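Local coordinates for protein phosphatase (Mycoplasma pneumoniae M129, PDB 1T71) that probably acts as an iron-dependent phosphatase or phosphodiesterase, perhaps on 2',3'-cyclic nucleotides, at residues F9-Y14 with V204-P209; I67-N71 with V155-A159. All coordinates share one frame; numbering follows the deposited sequence.

Two ferric ions about 3.2 Å apart organise the active site, and each contact supplies a ligand that binds one of them: Asp-12 in contact 1 and Asn-71 in contact 2. Glu-43, which binds both ions, bridges the sites. The contact centres lie about 12 Å apart, yet the two touch directly. Asp-12 OD2 is 3.3 Å from NE2 of His-158, an assigned ligand of the second iron; a hydrogen bond is probable, though the modelled ring orientation leaves it uncertain. Farther from the metals, Phe-9 CZ packs 3.6 Å from Asp-156 OD1. The site thus illustrates how strand ends from distant parts of a chain converge on a dinuclear metal centre.

Contact 1. Residues F9-Y14 with V204-P209; sequences FLGDVY and VGMCGP. With FE (Fe (III) ion), chain B.
Tyr-14 reaches across to Met-206 and Pro-209, both of which lie obliquely on the same side of its ring. With CG anti to the backbone N (chi1 -167°), the phenol extends beside the partner segment: Met-206 SD approaches the CD2 side, 4.6 Å from the ring centroid in a Met-aromatic contact, while Pro-209 CD meets CD1 at 3.6 Å. At the other end Val-204 divides its methyls, CG1 facing the backbone of Gly-11 and CG2 lying 4.0 Å from Phe-9 CD1, with the valine crossing the phenylalanine at about a right angle. Between them the two chains run parallel as a short two-stranded ladder. Cys-207 N gives a nearly straight hydrogen bond of 2.7 Å to Asp-12 O from above the carbonyl plane, and Tyr-14 N returns one of 2.6 Å to Cys-207 O. Cys-207 SG and Val-13 point to one face of this ladder, SG resting 3.8 Å from Leu-10 CB. Asp-12 and Met-206 take the other, where Asp-12 OD2 binds iron at 2.2 Å, alongside Glu-43 and Asn-44; His-185 is also assigned to this ion. This is the metallophosphoesterase pattern of an aspartate just beyond the end of a central strand. Helix 15-23 packs on the Cys-207 face through Ile-22, and strands 37-41 and 241-249 flank Leu-10.

Contact 2. Residues I67-N71 with V155-A159; sequences ITMGN and VDFHA. With FE (Fe (III) ion), chain C.
Thr-68 and Asp-156 meet where the two sheets of the calcineurin-like metallophosphoesterase fold face each other, and strand 66-68 runs on into the Gly-Asn-His signature of Gly-70, Asn-71 and His-72, the last a proton donor by similarity. The close part is made by side chains. Thr-68 OG1 gives a hydrogen bond of 2.6 Å to Asp-156 OD1, received on the anti lone pair, and the threonine methyl CG2 lies 4.1 Å from Asp-156 CB. The carboxylate is gripped further by Asn-41 ND2 at OD1 and by Thr-182 OG1 at OD2, which fix its rotation and satisfy both buried oxygens. Farther along, Gly-70 lays its CA over a face of the His-158 imidazole, 3.7 Å from the ring centroid and 20° off the normal, a CH-pi contact; Met-69 O lies over the same face, 3.9 Å from CD2. The loose part is the backbone spacing, 7.1 Å between the CA atoms of Thr-68 and Asp-156, with no hydrogen bond joining the chains. Asn-71 is the partly exposed end, nevertheless held by the second iron; its side chain crosses that of His-158 at about a right angle, amide and imidazole planes 33° apart. Glu-43 and His-183 also bind this ion; His-158 is assigned to it too, though its modelled ring presents no nitrogen at bonding distance. Asn-71 CG sits between the backbone N and the carbonyl carbon (chi1 51°), which brings the amide to the metal, and OD1 binds iron at 2.2 Å.

Contact 1. Residues F9-Y14 with V204-P209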
loop_
_atom_site.group_PDB
_atom_site.type_symbol
_atom_site.label_atom_id
_atom_site.label_comp_id
_atom_site.label_asym_id
_atom_site.label_seq_id
_atom_site.Cartn_x
_atom_site.Cartn_y
_atom_site.Cartn_z
ATOM N N PHE A 9 -6.599 1.879 -6.052
ATOM C CA PHE A 9 -5.453 1.751 -5.156
ATOM C C PHE A 9 -5.397 0.320 -4.617
ATOM O O PHE A 9 -6.350 -0.150 -3.994
ATOM C CB PHE A 9 -5.566 2.749 -3.996
ATOM C CG PHE A 9 -4.374 2.745 -3.080
ATOM C CD1 PHE A 9 -4.157 1.690 -2.200
ATOM C CD2 PHE A 9 -3.432 3.767 -3.143
ATOM C CE1 PHE A 9 -3.011 1.649 -1.397
ATOM C CE2 PHE A 9 -2.287 3.736 -2.349
ATOM C CZ PHE A 9 -2.074 2.673 -1.476
ATOM N N LEU A 10 -4.285 -0.370 -4.860
ATOM C CA LEU A 10 -4.123 -1.751 -4.404
ATOM C C LEU A 10 -3.145 -1.837 -3.234
ATOM O O LEU A 10 -2.127 -1.138 -3.213
ATOM C CB LEU A 10 -3.626 -2.637 -5.554
ATOM C CG LEU A 10 -4.447 -2.628 -6.851
ATOM C CD1 LEU A 10 -3.978 -3.758 -7.760
ATOM C CD2 LEU A 10 -5.919 -2.797 -6.542
ATOM N N GLY A 11 -3.460 -2.704 -2.274
ATOM C CA GLY A 11 -2.621 -2.868 -1.096
ATOM C C GLY A 11 -1.342 -3.656 -1.326
ATOM O O GLY A 11 -1.129 -4.222 -2.398
ATOM N N ASP A 12 -0.500 -3.693 -0.297
ATOM C CA ASP A 12 0.794 -4.371 -0.316
ATOM C C ASP A 12 0.922 -5.550 -1.264
ATOM O O ASP A 12 0.298 -6.592 -1.056
ATOM C CB ASP A 12 1.160 -4.850 1.098
ATOM C CG ASP A 12 1.251 -3.714 2.098
ATOM O OD1 ASP A 12 0.325 -2.865 2.122
ATOM O OD2 ASP A 12 2.239 -3.677 2.864
ATOM N N VAL A 13 1.752 -5.381 -2.295
ATOM C CA VAL A 13 2.011 -6.443 -3.268
ATOM C C VAL A 13 2.984 -7.395 -2.580
ATOM O O VAL A 13 4.051 -6.977 -2.137
ATOM C CB VAL A 13 2.669 -5.895 -4.549
ATOM C CG1 VAL A 13 3.025 -7.039 -5.477
ATOM C CG2 VAL A 13 1.726 -4.940 -5.246
ATOM N N TYR A 14 2.634 -8.671 -2.503
ATOM C CA TYR A 14 3.478 -9.630 -1.798
ATOM C C TYR A 14 3.866 -10.872 -2.610
ATOM O O TYR A 14 3.035 -11.746 -2.880
ATOM C CB TYR A 14 2.748 -10.041 -0.508
ATOM C CG TYR A 14 3.569 -10.801 0.513
ATOM C CD1 TYR A 14 4.099 -12.066 0.227
ATOM C CD2 TYR A 14 3.789 -10.268 1.782
ATOM C CE1 TYR A 14 4.829 -12.778 1.190
ATOM C CE2 TYR A 14 4.517 -10.967 2.749
ATOM C CZ TYR A 14 5.031 -12.217 2.445
ATOM O OH TYR A 14 5.741 -12.896 3.403
ATOM N N VAL A 204 -6.151 -1.192 3.563
ATOM C CA VAL A 204 -6.563 -1.654 2.242
ATOM C C VAL A 204 -6.435 -3.170 2.109
ATOM O O VAL A 204 -7.224 -3.822 1.424
ATOM C CB VAL A 204 -5.709 -0.999 1.138
ATOM C CG1 VAL A 204 -6.102 -1.560 -0.234
ATOM C CG2 VAL A 204 -5.884 0.507 1.174
ATOM N N GLY A 205 -5.445 -3.739 2.774
ATOM C CA GLY A 205 -5.245 -5.173 2.668
ATOM C C GLY A 205 -4.012 -5.470 1.837
ATOM O O GLY A 205 -3.240 -4.568 1.512
ATOM N N MET A 206 -3.850 -6.732 1.465
ATOM C CA MET A 206 -2.689 -7.178 0.707
ATOM C C MET A 206 -3.020 -7.844 -0.631
ATOM O O MET A 206 -4.114 -8.385 -0.826
ATOM C CB MET A 206 -1.893 -8.161 1.583
ATOM C CG MET A 206 -0.854 -9.012 0.871
ATOM S SD MET A 206 -0.145 -10.318 1.938
ATOM C CE MET A 206 -1.553 -11.390 2.122
ATOM N N CYS A 207 -2.074 -7.771 -1.560
ATOM C CA CYS A 207 -2.201 -8.434 -2.853
ATOM C C CYS A 207 -1.057 -9.452 -2.816
ATOM O O CYS A 207 0.098 -9.110 -3.066
ATOM C CB CYS A 207 -2.005 -7.448 -4.009
ATOM S SG CYS A 207 -3.341 -6.226 -4.212
ATOM N N GLY A 208 -1.378 -10.690 -2.452
ATOM C CA GLY A 208 -0.364 -11.728 -2.364
ATOM C C GLY A 208 -0.957 -13.087 -2.046
ATOM O O GLY A 208 -2.079 -13.370 -2.464
ATOM N N PRO A 209 -0.234 -13.957 -1.318
ATOM C CA PRO A 209 -0.743 -15.288 -0.971
ATOM C C PRO A 209 -2.127 -15.201 -0.337
ATOM O O PRO A 209 -2.438 -14.223 0.351
ATOM C CB PRO A 209 0.312 -15.817 -0.002
ATOM C CG PRO A 209 1.569 -15.182 -0.518
ATOM C CD PRO A 209 1.122 -13.763 -0.775
HETATM FE FE FE B . 3.530 -5.107 3.936
#

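Contact 2. Residues I67-N71 with V155-A159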
loop_
_atom_site.group_PDB
_atom_site.type_symbol
_atom_site.label_atom_id
_atom_site.label_comp_id
_atom_site.label_asym_id
_atom_site.label_seq_id
_atom_site.Cartn_x
_atom_site.Cartn_y
_atom_site.Cartn_z
ATOM N N ILE A 67 3.631 4.073 -7.475
ATOM C CA ILE A 67 3.935 3.144 -6.399
ATOM C C ILE A 67 4.268 3.810 -5.064
ATOM O O ILE A 67 5.003 4.801 -5.021
ATOM C CB ILE A 67 5.131 2.255 -6.807
ATOM C CG1 ILE A 67 4.706 1.276 -7.902
ATOM C CG2 ILE A 67 5.669 1.509 -5.611
ATOM C CD1 ILE A 67 5.831 0.374 -8.380
ATOM N N THR A 68 3.718 3.262 -3.982
ATOM C CA THR A 68 4.003 3.756 -2.632
ATOM C C THR A 68 4.673 2.581 -1.911
ATOM O O THR A 68 4.528 1.436 -2.352
ATOM C CB THR A 68 2.710 4.189 -1.879
ATOM O OG1 THR A 68 1.777 3.103 -1.833
ATOM C CG2 THR A 68 2.063 5.372 -2.584
ATOM N N MET A 69 5.399 2.843 -0.823
ATOM C CA MET A 69 6.094 1.767 -0.119
ATOM C C MET A 69 5.826 1.687 1.384
ATOM O O MET A 69 4.739 2.033 1.846
ATOM C CB MET A 69 7.602 1.878 -0.384
ATOM C CG MET A 69 7.999 1.741 -1.855
ATOM S SD MET A 69 7.974 0.033 -2.473
ATOM C CE MET A 69 6.487 -0.047 -3.090
ATOM N N GLY A 70 6.815 1.220 2.144
ATOM C CA GLY A 70 6.630 1.080 3.580
ATOM C C GLY A 70 7.887 0.811 4.384
ATOM O O GLY A 70 8.927 1.439 4.165
ATOM N N ASN A 71 7.809 -0.124 5.321
ATOM C CA ASN A 71 8.968 -0.406 6.153
ATOM C C ASN A 71 10.037 -1.265 5.496
ATOM O O ASN A 71 11.184 -1.240 5.916
ATOM C CB ASN A 71 8.529 -1.014 7.494
ATOM C CG ASN A 71 7.596 -2.190 7.329
ATOM O OD1 ASN A 71 6.554 -2.083 6.687
ATOM N ND2 ASN A 71 7.961 -3.321 7.919
ATOM N N VAL A 155 -2.934 9.975 0.315
ATOM C CA VAL A 155 -1.994 9.535 1.342
ATOM C C VAL A 155 -2.054 8.051 1.701
ATOM O O VAL A 155 -3.119 7.514 2.006
ATOM C CB VAL A 155 -2.195 10.331 2.652
ATOM C CG1 VAL A 155 -1.209 9.849 3.712
ATOM C CG2 VAL A 155 -2.025 11.819 2.393
ATOM N N ASP A 156 -0.896 7.401 1.659
ATOM C CA ASP A 156 -0.785 5.995 2.034
ATOM C C ASP A 156 -0.065 6.005 3.384
ATOM O O ASP A 156 1.143 6.244 3.446
ATOM C CB ASP A 156 0.038 5.210 0.999
ATOM C CG ASP A 156 0.337 3.777 1.447
ATOM O OD1 ASP A 156 0.852 2.967 0.638
ATOM O OD2 ASP A 156 0.066 3.456 2.620
ATOM N N PHE A 157 -0.820 5.774 4.459
ATOM C CA PHE A 157 -0.263 5.769 5.813
ATOM C C PHE A 157 0.056 4.331 6.197
ATOM O O PHE A 157 -0.838 3.546 6.513
ATOM C CB PHE A 157 -1.271 6.365 6.803
ATOM C CG PHE A 157 -0.701 6.661 8.169
ATOM C CD1 PHE A 157 -1.491 6.523 9.309
ATOM C CD2 PHE A 157 0.622 7.076 8.320
ATOM C CE1 PHE A 157 -0.969 6.790 10.583
ATOM C CE2 PHE A 157 1.155 7.345 9.586
ATOM C CZ PHE A 157 0.358 7.201 10.720
ATOM N N HIS A 158 1.338 3.994 6.159
ATOM C CA HIS A 158 1.795 2.648 6.474
ATOM C C HIS A 158 1.995 2.533 7.979
ATOM O O HIS A 158 3.069 2.851 8.495
ATOM C CB HIS A 158 3.109 2.376 5.730
ATOM C CG HIS A 158 3.318 0.939 5.385
ATOM N ND1 HIS A 158 4.278 0.162 5.994
ATOM C CD2 HIS A 158 2.674 0.130 4.510
ATOM C CE1 HIS A 158 4.217 -1.065 5.507
ATOM N NE2 HIS A 158 3.253 -1.111 4.606
ATOM N N ALA A 159 0.959 2.076 8.679
ATOM C CA ALA A 159 1.012 1.963 10.135
ATOM C C ALA A 159 0.459 0.644 10.655
ATOM O O ALA A 159 -0.301 -0.049 9.966
ATOM C CB ALA A 159 0.263 3.129 10.768
HETATM FE FE FE C . 4.728 -3.223 6.185
#